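Local coordinates for protein putative sporulation-specific glycosylase ydhD (Bacillus subtilis subsp. subtilis str. 168, PDB 3CZ8) that probably cleaves glycosidic bonds in polysaccharides during sporulation, this chain being its family 18 glycosidase part, at residues Ile257-Ser260 with Ser265-Phe268; Pro194-Thr199 with Trp281-Arg286; Phe268-Ser271 with Thr277-Val280. The protein carries 1 engineered substitution. All coordinates share one frame; numbering follows the deposited sequence. Where two conformers were deposited one is given.

Interaction 1: residues Ile257-Ser260 with Ser265-Phe268; sequences IQYS and SPFF
Q258 and F267 form an antiparallel hydrogen-bonded pair, and their side chains overlie each other. CG of Q258 lies over one face of the F267 ring, 3.9 Å from its centroid, in a CH-pi contact. The amide lies nearly flat over the CE1-CZ rim, the two planes 9° apart, with Q258 CD 3.7 Å from F267 CE1. F267 holds its CG between its own N and carbonyl carbon (chi1 71°), which leans the ring over the partner strand and brings CE2 edge-on to within 3.7 Å of S260 N. In the backbone, F267 N gives a nearly straight bond to Q258 O (2.9 Å, 171°), while the return bond from Q258 N to F267 O is more bent. This is a beta hairpin at one border of the five-stranded antiparallel sheet in the alpha+beta insertion domain of the family 18 barrel. Y259 and P266 project from the other face, Y259 CE1 4.3 Å from P266 CD. With an alanine at F267, the Q258 amide would probably turn more freely and the W281 indole would lose the ring stacked on one of its faces. Y259 OH bonds Q264 OE1, and R286 makes a cation-pi contact with the Y259 ring.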
loop_
_atom_site.group_PDB
_atom_site.type_symbol
_atom_site.label_atom_id
_atom_site.label_comp_id
_atom_site.label_asym_id
_atom_site.label_seq_id
_atom_site.Cartn_x
_atom_site.Cartn_y
_atom_site.Cartn_z
ATOM N N ILE A 257 0.804 20.471 -10.708
ATOM C CA ILE A 257 1.798 20.002 -9.746
ATOM C C ILE A 257 3.061 20.848 -9.847
ATOM O O ILE A 257 3.821 20.749 -10.822
ATOM C CB ILE A 257 2.125 18.499 -9.926
ATOM C CG1 ILE A 257 0.857 17.650 -9.760
ATOM C CG2 ILE A 257 3.195 18.053 -8.921
ATOM C CD1 ILE A 257 0.985 16.218 -10.273
ATOM N N GLN A 258 3.264 21.694 -8.840
ATOM C CA GLN A 258 4.457 22.535 -8.771
ATOM C C GLN A 258 5.556 21.922 -7.901
ATOM O O GLN A 258 5.329 20.938 -7.197
ATOM C CB GLN A 258 4.118 23.973 -8.347
ATOM C CG GLN A 258 2.932 24.116 -7.416
ATOM C CD GLN A 258 2.431 25.544 -7.311
ATOM O OE1 GLN A 258 1.363 25.793 -6.753
ATOM N NE2 GLN A 258 3.201 26.490 -7.841
ATOM N N TYR A 259 6.746 22.511 -7.970
ATOM C CA TYR A 259 7.938 21.937 -7.364
ATOM C C TYR A 259 8.736 23.013 -6.635
ATOM O O TYR A 259 9.152 24.007 -7.239
ATOM C CB TYR A 259 8.794 21.285 -8.454
ATOM C CG TYR A 259 9.875 20.357 -7.952
ATOM C CD1 TYR A 259 9.576 19.048 -7.575
ATOM C CD2 TYR A 259 11.202 20.779 -7.875
ATOM C CE1 TYR A 259 10.567 18.184 -7.122
ATOM C CE2 TYR A 259 12.202 19.925 -7.424
ATOM C CZ TYR A 259 11.877 18.629 -7.048
ATOM O OH TYR A 259 12.859 17.778 -6.603
ATOM N N SER A 260 8.934 22.816 -5.333
ATOM C CA SER A 260 9.750 23.725 -4.534
ATOM C C SER A 260 11.222 23.537 -4.872
ATOM O O SER A 260 11.729 22.417 -4.851
ATOM C CB SER A 260 9.516 23.501 -3.042
ATOM O OG SER A 260 10.351 24.343 -2.271
ATOM N N SER A 265 10.721 19.250 -3.319
ATOM C CA SER A 265 9.524 18.507 -2.944
ATOM C C SER A 265 8.346 18.999 -3.782
ATOM O O SER A 265 8.159 20.214 -3.926
ATOM C CB SER A 265 9.223 18.704 -1.456
ATOM O OG SER A 265 10.321 18.311 -0.653
ATOM N N PRO A 266 7.560 18.065 -4.357
ATOM C CA PRO A 266 6.373 18.487 -5.097
ATOM C C PRO A 266 5.224 18.877 -4.177
ATOM O O PRO A 266 5.087 18.334 -3.076
ATOM C CB PRO A 266 6.010 17.250 -5.919
ATOM C CG PRO A 266 6.518 16.107 -5.129
ATOM C CD PRO A 266 7.728 16.599 -4.383
ATOM N N PHE A 267 4.418 19.827 -4.638
ATOM C CA PHE A 267 3.231 20.271 -3.913
ATOM C C PHE A 267 2.173 20.798 -4.867
ATOM O O PHE A 267 2.479 21.142 -6.008
ATOM C CB PHE A 267 3.581 21.312 -2.832
ATOM C CG PHE A 267 3.987 22.662 -3.366
ATOM C CD1 PHE A 267 3.120 23.745 -3.270
ATOM C CD2 PHE A 267 5.244 22.860 -3.941
ATOM C CE1 PHE A 267 3.489 24.998 -3.756
ATOM C CE2 PHE A 267 5.619 24.107 -4.428
ATOM C CZ PHE A 267 4.743 25.177 -4.334
ATOM N N PHE A 268 0.927 20.830 -4.402
ATOM C CA PHE A 268 -0.144 21.509 -5.123
ATOM C C PHE A 268 -1.238 21.985 -4.179
ATOM O O PHE A 268 -1.335 21.518 -3.044
ATOM C CB PHE A 268 -0.724 20.643 -6.256
ATOM C CG PHE A 268 -1.405 19.381 -5.796
ATOM C CD1 PHE A 268 -2.775 19.357 -5.557
ATOM C CD2 PHE A 268 -0.681 18.202 -5.646
ATOM C CE1 PHE A 268 -3.409 18.184 -5.155
ATOM C CE2 PHE A 268 -1.302 17.034 -5.239
ATOM C CZ PHE A 268 -2.677 17.025 -5.000
#

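Interaction 2: residues Pro194-Thr199 with Trp281-Arg286; sequences PVAPIT and WFEGVR. Engineered in segment 281-286: G284 (natural residue Asp).
P194 and W281 bring their CA atoms to within 5.5 Å, but the chains then part, and V195 CA is already 6.6 Å from F282 CA. Two waters bridge the widening gap. The first accepts from V195 N (3.0 Å) and donates to F282 O (2.8 Å), joining the backbones; the second accepts from A196 N (2.8 Å) and donates to E283 OE2, so a carboxylate takes over where the main chain has moved off. The buried V195 N, A196 N and F282 O thus each bond a water.

Of the side chains, P194 lies on the face of the W281 indole. Its N is 3.5 Å from W281 CD2, and its CD sits over the six-membered ring, 3.8 Å from the centroid and only 5° off the normal, in a CH-pi contact. E283 bends back at chi2 (-79°), which carries its carboxylate to the A196 side, with OE2 3.8 Å from A196 CB. That same OE2 is shared with K291 in a salt bridge, and the lysine NZ also bonds A196 O, tying both segments together.

The contact closes the insertion domain against the barrel. P197 occupies the N-cap position of helix 198-208, and G284, an engineered replacement of Asp, that of helix 285-297; W281 ends strand 277-281, its backbone bonded to Y226 of strand 225-229.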
loop_
_atom_site.group_PDB
_atom_site.type_symbol
_atom_site.label_atom_id
_atom_site.label_comp_id
_atom_site.label_asym_id
_atom_site.label_seq_id
_atom_site.Cartn_x
_atom_site.Cartn_y
_atom_site.Cartn_z
ATOM N N PRO A 194 6.716 20.412 3.319
ATOM C CA PRO A 194 7.372 19.242 2.727
ATOM C C PRO A 194 7.628 18.135 3.738
ATOM O O PRO A 194 8.127 18.399 4.832
ATOM C CB PRO A 194 8.696 19.805 2.200
ATOM C CG PRO A 194 8.911 21.065 2.964
ATOM C CD PRO A 194 7.558 21.618 3.218
ATOM N N VAL A 195 7.276 16.909 3.362
ATOM C CA VAL A 195 7.417 15.747 4.233
ATOM C C VAL A 195 8.889 15.411 4.506
ATOM O O VAL A 195 9.267 15.066 5.629
ATOM C CB VAL A 195 6.694 14.534 3.617
ATOM C CG1 VAL A 195 6.985 13.292 4.400
ATOM C CG2 VAL A 195 5.187 14.783 3.562
ATOM N N ALA A 196 9.706 15.524 3.464
ATOM C CA ALA A 196 11.127 15.228 3.557
ATOM C C ALA A 196 11.930 16.243 2.745
ATOM O O ALA A 196 12.468 15.910 1.678
ATOM C CB ALA A 196 11.396 13.812 3.081
ATOM N N PRO A 197 12.017 17.492 3.250
ATOM C CA PRO A 197 12.745 18.517 2.506
ATOM C C PRO A 197 14.225 18.163 2.413
ATOM O O PRO A 197 14.806 17.675 3.391
ATOM C CB PRO A 197 12.527 19.786 3.340
ATOM C CG PRO A 197 12.176 19.318 4.697
ATOM C CD PRO A 197 11.486 18.003 4.530
ATOM N N ILE A 198 14.811 18.383 1.238
ATOM C CA ILE A 198 16.190 17.973 0.949
ATOM C C ILE A 198 17.210 18.733 1.813
ATOM O O ILE A 198 18.312 18.239 2.075
ATOM C CB ILE A 198 16.500 18.078 -0.577
ATOM C CG1 ILE A 198 17.532 17.022 -1.013
ATOM C CG2 ILE A 198 16.866 19.518 -0.981
ATOM C CD1 ILE A 198 18.940 17.550 -1.216
ATOM N N THR A 199 16.799 19.913 2.277
ATOM C CA THR A 199 17.574 20.746 3.182
ATOM C C THR A 199 17.747 20.067 4.545
ATOM O O THR A 199 18.840 20.063 5.109
ATOM C CB THR A 199 16.921 22.145 3.349
ATOM O OG1 THR A 199 15.529 22.000 3.662
ATOM C CG2 THR A 199 17.054 22.958 2.066
ATOM N N TRP A 281 1.427 18.064 0.079
ATOM C CA TRP A 281 2.859 17.812 -0.113
ATOM C C TRP A 281 3.118 16.308 -0.149
ATOM O O TRP A 281 2.580 15.557 0.668
ATOM C CB TRP A 281 3.668 18.434 1.031
ATOM C CG TRP A 281 3.697 19.926 1.006
ATOM C CD1 TRP A 281 2.754 20.773 1.523
ATOM C CD2 TRP A 281 4.719 20.758 0.438
ATOM N NE1 TRP A 281 3.124 22.078 1.305
ATOM C CE2 TRP A 281 4.323 22.098 0.640
ATOM C CE3 TRP A 281 5.922 20.499 -0.239
ATOM C CZ2 TRP A 281 5.096 23.183 0.203
ATOM C CZ3 TRP A 281 6.692 21.580 -0.676
ATOM C CH2 TRP A 281 6.273 22.904 -0.450
ATOM N N PHE A 282 3.958 15.875 -1.087
ATOM C CA PHE A 282 4.186 14.456 -1.326
ATOM C C PHE A 282 5.563 14.249 -1.949
ATOM O O PHE A 282 6.423 15.120 -1.846
ATOM C CB PHE A 282 3.059 13.847 -2.193
ATOM C CG PHE A 282 2.979 14.407 -3.596
ATOM C CD1 PHE A 282 2.448 15.669 -3.835
ATOM C CD2 PHE A 282 3.405 13.651 -4.683
ATOM C CE1 PHE A 282 2.373 16.176 -5.127
ATOM C CE2 PHE A 282 3.333 14.150 -5.978
ATOM C CZ PHE A 282 2.822 15.413 -6.198
ATOM N N GLU A 283 5.775 13.084 -2.556
ATOM C CA GLU A 283 7.025 12.757 -3.238
ATOM C C GLU A 283 6.744 12.263 -4.652
ATOM O O GLU A 283 5.859 11.432 -4.857
ATOM C CB GLU A 283 7.779 11.670 -2.471
ATOM C CG GLU A 283 8.303 12.089 -1.109
ATOM C CD GLU A 283 9.582 12.906 -1.178
ATOM O OE1 GLU A 283 10.408 12.661 -2.079
ATOM O OE2 GLU A 283 9.768 13.785 -0.317
ATOM N N GLY A 284 7.496 12.781 -5.621
ATOM C CA GLY A 284 7.415 12.320 -7.008
ATOM C C GLY A 284 8.718 11.701 -7.490
ATOM O O GLY A 284 9.600 11.396 -6.682
ATOM N N VAL A 285 8.838 11.532 -8.808
ATOM C CA VAL A 285 10.000 10.886 -9.425
ATOM C C VAL A 285 11.261 11.748 -9.306
ATOM O O VAL A 285 12.360 11.225 -9.096
ATOM C CB VAL A 285 9.740 10.528 -10.915
ATOM C CG1 VAL A 285 10.741 9.488 -11.413
ATOM C CG2 VAL A 285 8.320 10.014 -11.110
ATOM N N ARG A 286 11.085 13.062 -9.421
ATOM C CA ARG A 286 12.190 14.018 -9.345
ATOM C C ARG A 286 12.757 14.142 -7.926
ATOM O O ARG A 286 13.975 14.200 -7.753
ATOM C CB ARG A 286 11.735 15.390 -9.851
ATOM C CG ARG A 286 12.865 16.361 -10.172
ATOM C CD ARG A 286 12.312 17.693 -10.640
ATOM N NE ARG A 286 13.349 18.714 -10.780
ATOM C CZ ARG A 286 13.115 19.993 -11.063
ATOM N NH1 ARG A 286 11.872 20.430 -11.241
ATOM N NH2 ARG A 286 14.129 20.843 -11.168
HETATM O O HOH W 1 6.873 16.759 0.414
HETATM O O HOH W 2 9.442 16.086 0.688
#

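Interaction 3: residues Phe268-Ser271 with Thr277-Val280; sequences FRYS and THEV
F268 and V280 begin a regular antiparallel beta hairpin, strands 265-271 and 277-281, inside the five-stranded sheet of the alpha+beta insertion domain. Their backbones exchange two bonds: F268 N to V280 O, and V280 N to F268 O (2.9 Å). Y270 and H278 do the same, H278 N reaching Y270 O at 2.7 Å and Y270 N giving a longer bond, 3.2 Å, to H278 O. Between these pairs R269 and E279 lie side by side on the other face. Both R269 NE and NH2 turn to E279 OE2, each at 2.9 Å; the bonds are bent and weak, but they make a salt bridge, with the carboxylate nearly perpendicular to the guanidinium (88°). E279 OE1 is taken by W281 NE1.

On the face of F268, Y270, H278 and V280, one acidic residue serves two rings: D227 receives Y270 OH on OD1 and H278 ND1 on OD2, while H278 NE2 bonds D272 OD2, so both imidazole nitrogens have partners. The Y270 and H278 rings are near parallel but slid apart, with H278 CB over the tyrosine face. V280 CB takes the matching place over F268, 3.8 Å from its ring centroid.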
loop_
_atom_site.group_PDB
_atom_site.type_symbol
_atom_site.label_atom_id
_atom_site.label_comp_id
_atom_site.label_asym_id
_atom_site.label_seq_id
_atom_site.Cartn_x
_atom_site.Cartn_y
_atom_site.Cartn_z
ATOM N N PHE A 268 0.927 20.830 -4.402
ATOM C CA PHE A 268 -0.144 21.509 -5.123
ATOM C C PHE A 268 -1.238 21.985 -4.179
ATOM O O PHE A 268 -1.335 21.518 -3.044
ATOM C CB PHE A 268 -0.724 20.643 -6.256
ATOM C CG PHE A 268 -1.405 19.381 -5.796
ATOM C CD1 PHE A 268 -2.775 19.357 -5.557
ATOM C CD2 PHE A 268 -0.681 18.202 -5.646
ATOM C CE1 PHE A 268 -3.409 18.184 -5.155
ATOM C CE2 PHE A 268 -1.302 17.034 -5.239
ATOM C CZ PHE A 268 -2.677 17.025 -5.000
ATOM N N ARG A 269 -2.048 22.925 -4.659
ATOM C CA ARG A 269 -3.235 23.368 -3.932
ATOM C C ARG A 269 -4.480 23.190 -4.795
ATOM O O ARG A 269 -4.397 23.214 -6.025
ATOM C CB ARG A 269 -3.094 24.829 -3.494
ATOM C CG ARG A 269 -2.015 25.071 -2.451
ATOM C CD ARG A 269 -1.883 26.545 -2.099
ATOM N NE ARG A 269 -0.832 26.759 -1.108
ATOM C CZ ARG A 269 0.430 27.071 -1.397
ATOM N NH1 ARG A 269 0.817 27.223 -2.659
ATOM N NH2 ARG A 269 1.309 27.237 -0.418
ATOM N N TYR A 270 -5.622 22.990 -4.143
ATOM C CA TYR A 270 -6.914 22.909 -4.825
ATOM C C TYR A 270 -8.047 23.354 -3.902
ATOM O O TYR A 270 -7.867 23.427 -2.687
ATOM C CB TYR A 270 -7.175 21.488 -5.359
ATOM C CG TYR A 270 -7.391 20.413 -4.304
ATOM C CD1 TYR A 270 -8.661 20.169 -3.775
ATOM C CD2 TYR A 270 -6.330 19.626 -3.854
ATOM C CE1 TYR A 270 -8.864 19.184 -2.804
ATOM C CE2 TYR A 270 -6.522 18.625 -2.896
ATOM C CZ TYR A 270 -7.794 18.410 -2.381
ATOM O OH TYR A 270 -8.001 17.440 -1.435
ATOM N N SER A 271 -9.207 23.640 -4.487
ATOM C CA SER A 271 -10.420 23.922 -3.720
ATOM C C SER A 271 -11.413 22.792 -3.931
ATOM O O SER A 271 -11.686 22.408 -5.069
ATOM C CB SER A 271 -11.041 25.255 -4.145
ATOM O OG SER A 271 -10.139 26.328 -3.939
ATOM N N THR A 277 -9.970 25.412 0.767
ATOM C CA THR A 277 -8.686 25.270 0.098
ATOM C C THR A 277 -7.868 24.175 0.785
ATOM O O THR A 277 -7.881 24.046 2.014
ATOM C CB THR A 277 -7.909 26.602 0.049
ATOM O OG1 THR A 277 -8.822 27.679 -0.192
ATOM C CG2 THR A 277 -6.867 26.583 -1.065
ATOM N N HIS A 278 -7.192 23.372 -0.033
ATOM C CA HIS A 278 -6.360 22.277 0.428
ATOM C C HIS A 278 -4.926 22.494 -0.026
ATOM O O HIS A 278 -4.695 23.113 -1.059
ATOM C CB HIS A 278 -6.850 20.965 -0.165
ATOM C CG HIS A 278 -8.128 20.463 0.423
ATOM N ND1 HIS A 278 -8.179 19.363 1.250
ATOM C CD2 HIS A 278 -9.403 20.890 0.284
ATOM C CE1 HIS A 278 -9.433 19.140 1.606
ATOM N NE2 HIS A 278 -10.196 20.055 1.036
ATOM N N GLU A 279 -3.972 21.972 0.743
ATOM C CA GLU A 279 -2.559 21.984 0.362
ATOM C C GLU A 279 -1.986 20.583 0.536
ATOM O O GLU A 279 -2.139 19.963 1.594
ATOM C CB GLU A 279 -1.768 22.997 1.196
ATOM C CG GLU A 279 -0.322 23.184 0.755
ATOM C CD GLU A 279 0.360 24.366 1.434
ATOM O OE1 GLU A 279 1.448 24.173 2.015
ATOM O OE2 GLU A 279 -0.184 25.490 1.381
ATOM N N VAL A 280 -1.342 20.086 -0.516
ATOM C CA VAL A 280 -0.827 18.720 -0.539
ATOM C C VAL A 280 0.676 18.738 -0.792
ATOM O O VAL A 280 1.134 19.365 -1.741
ATOM C CB VAL A 280 -1.541 17.855 -1.620
ATOM C CG1 VAL A 280 -1.064 16.395 -1.583
ATOM C CG2 VAL A 280 -3.056 17.919 -1.455
#

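Overall arrangement
Interactions 1 and 3 share F268 and strand 265-271, which pairs with 258-260 in one and with 277-281 in the other; both are hairpins of a single sheet. Interaction 1, at the border of that sheet, is partly buried and adds to its strand pairing an amide lying on a ring; interaction 3, one strand further in, is more buried and adds a salt bridge and aromatic groups held through D227. Interaction 2 is fully buried and of another kind: its segments, 82 residues apart, lead into helix 198-208 and out of strand 277-281, joined by water and by proline on indole. It closes the loop containing both hairpins, and its F282 CE1 packs 3.7 Å from F268 CD2.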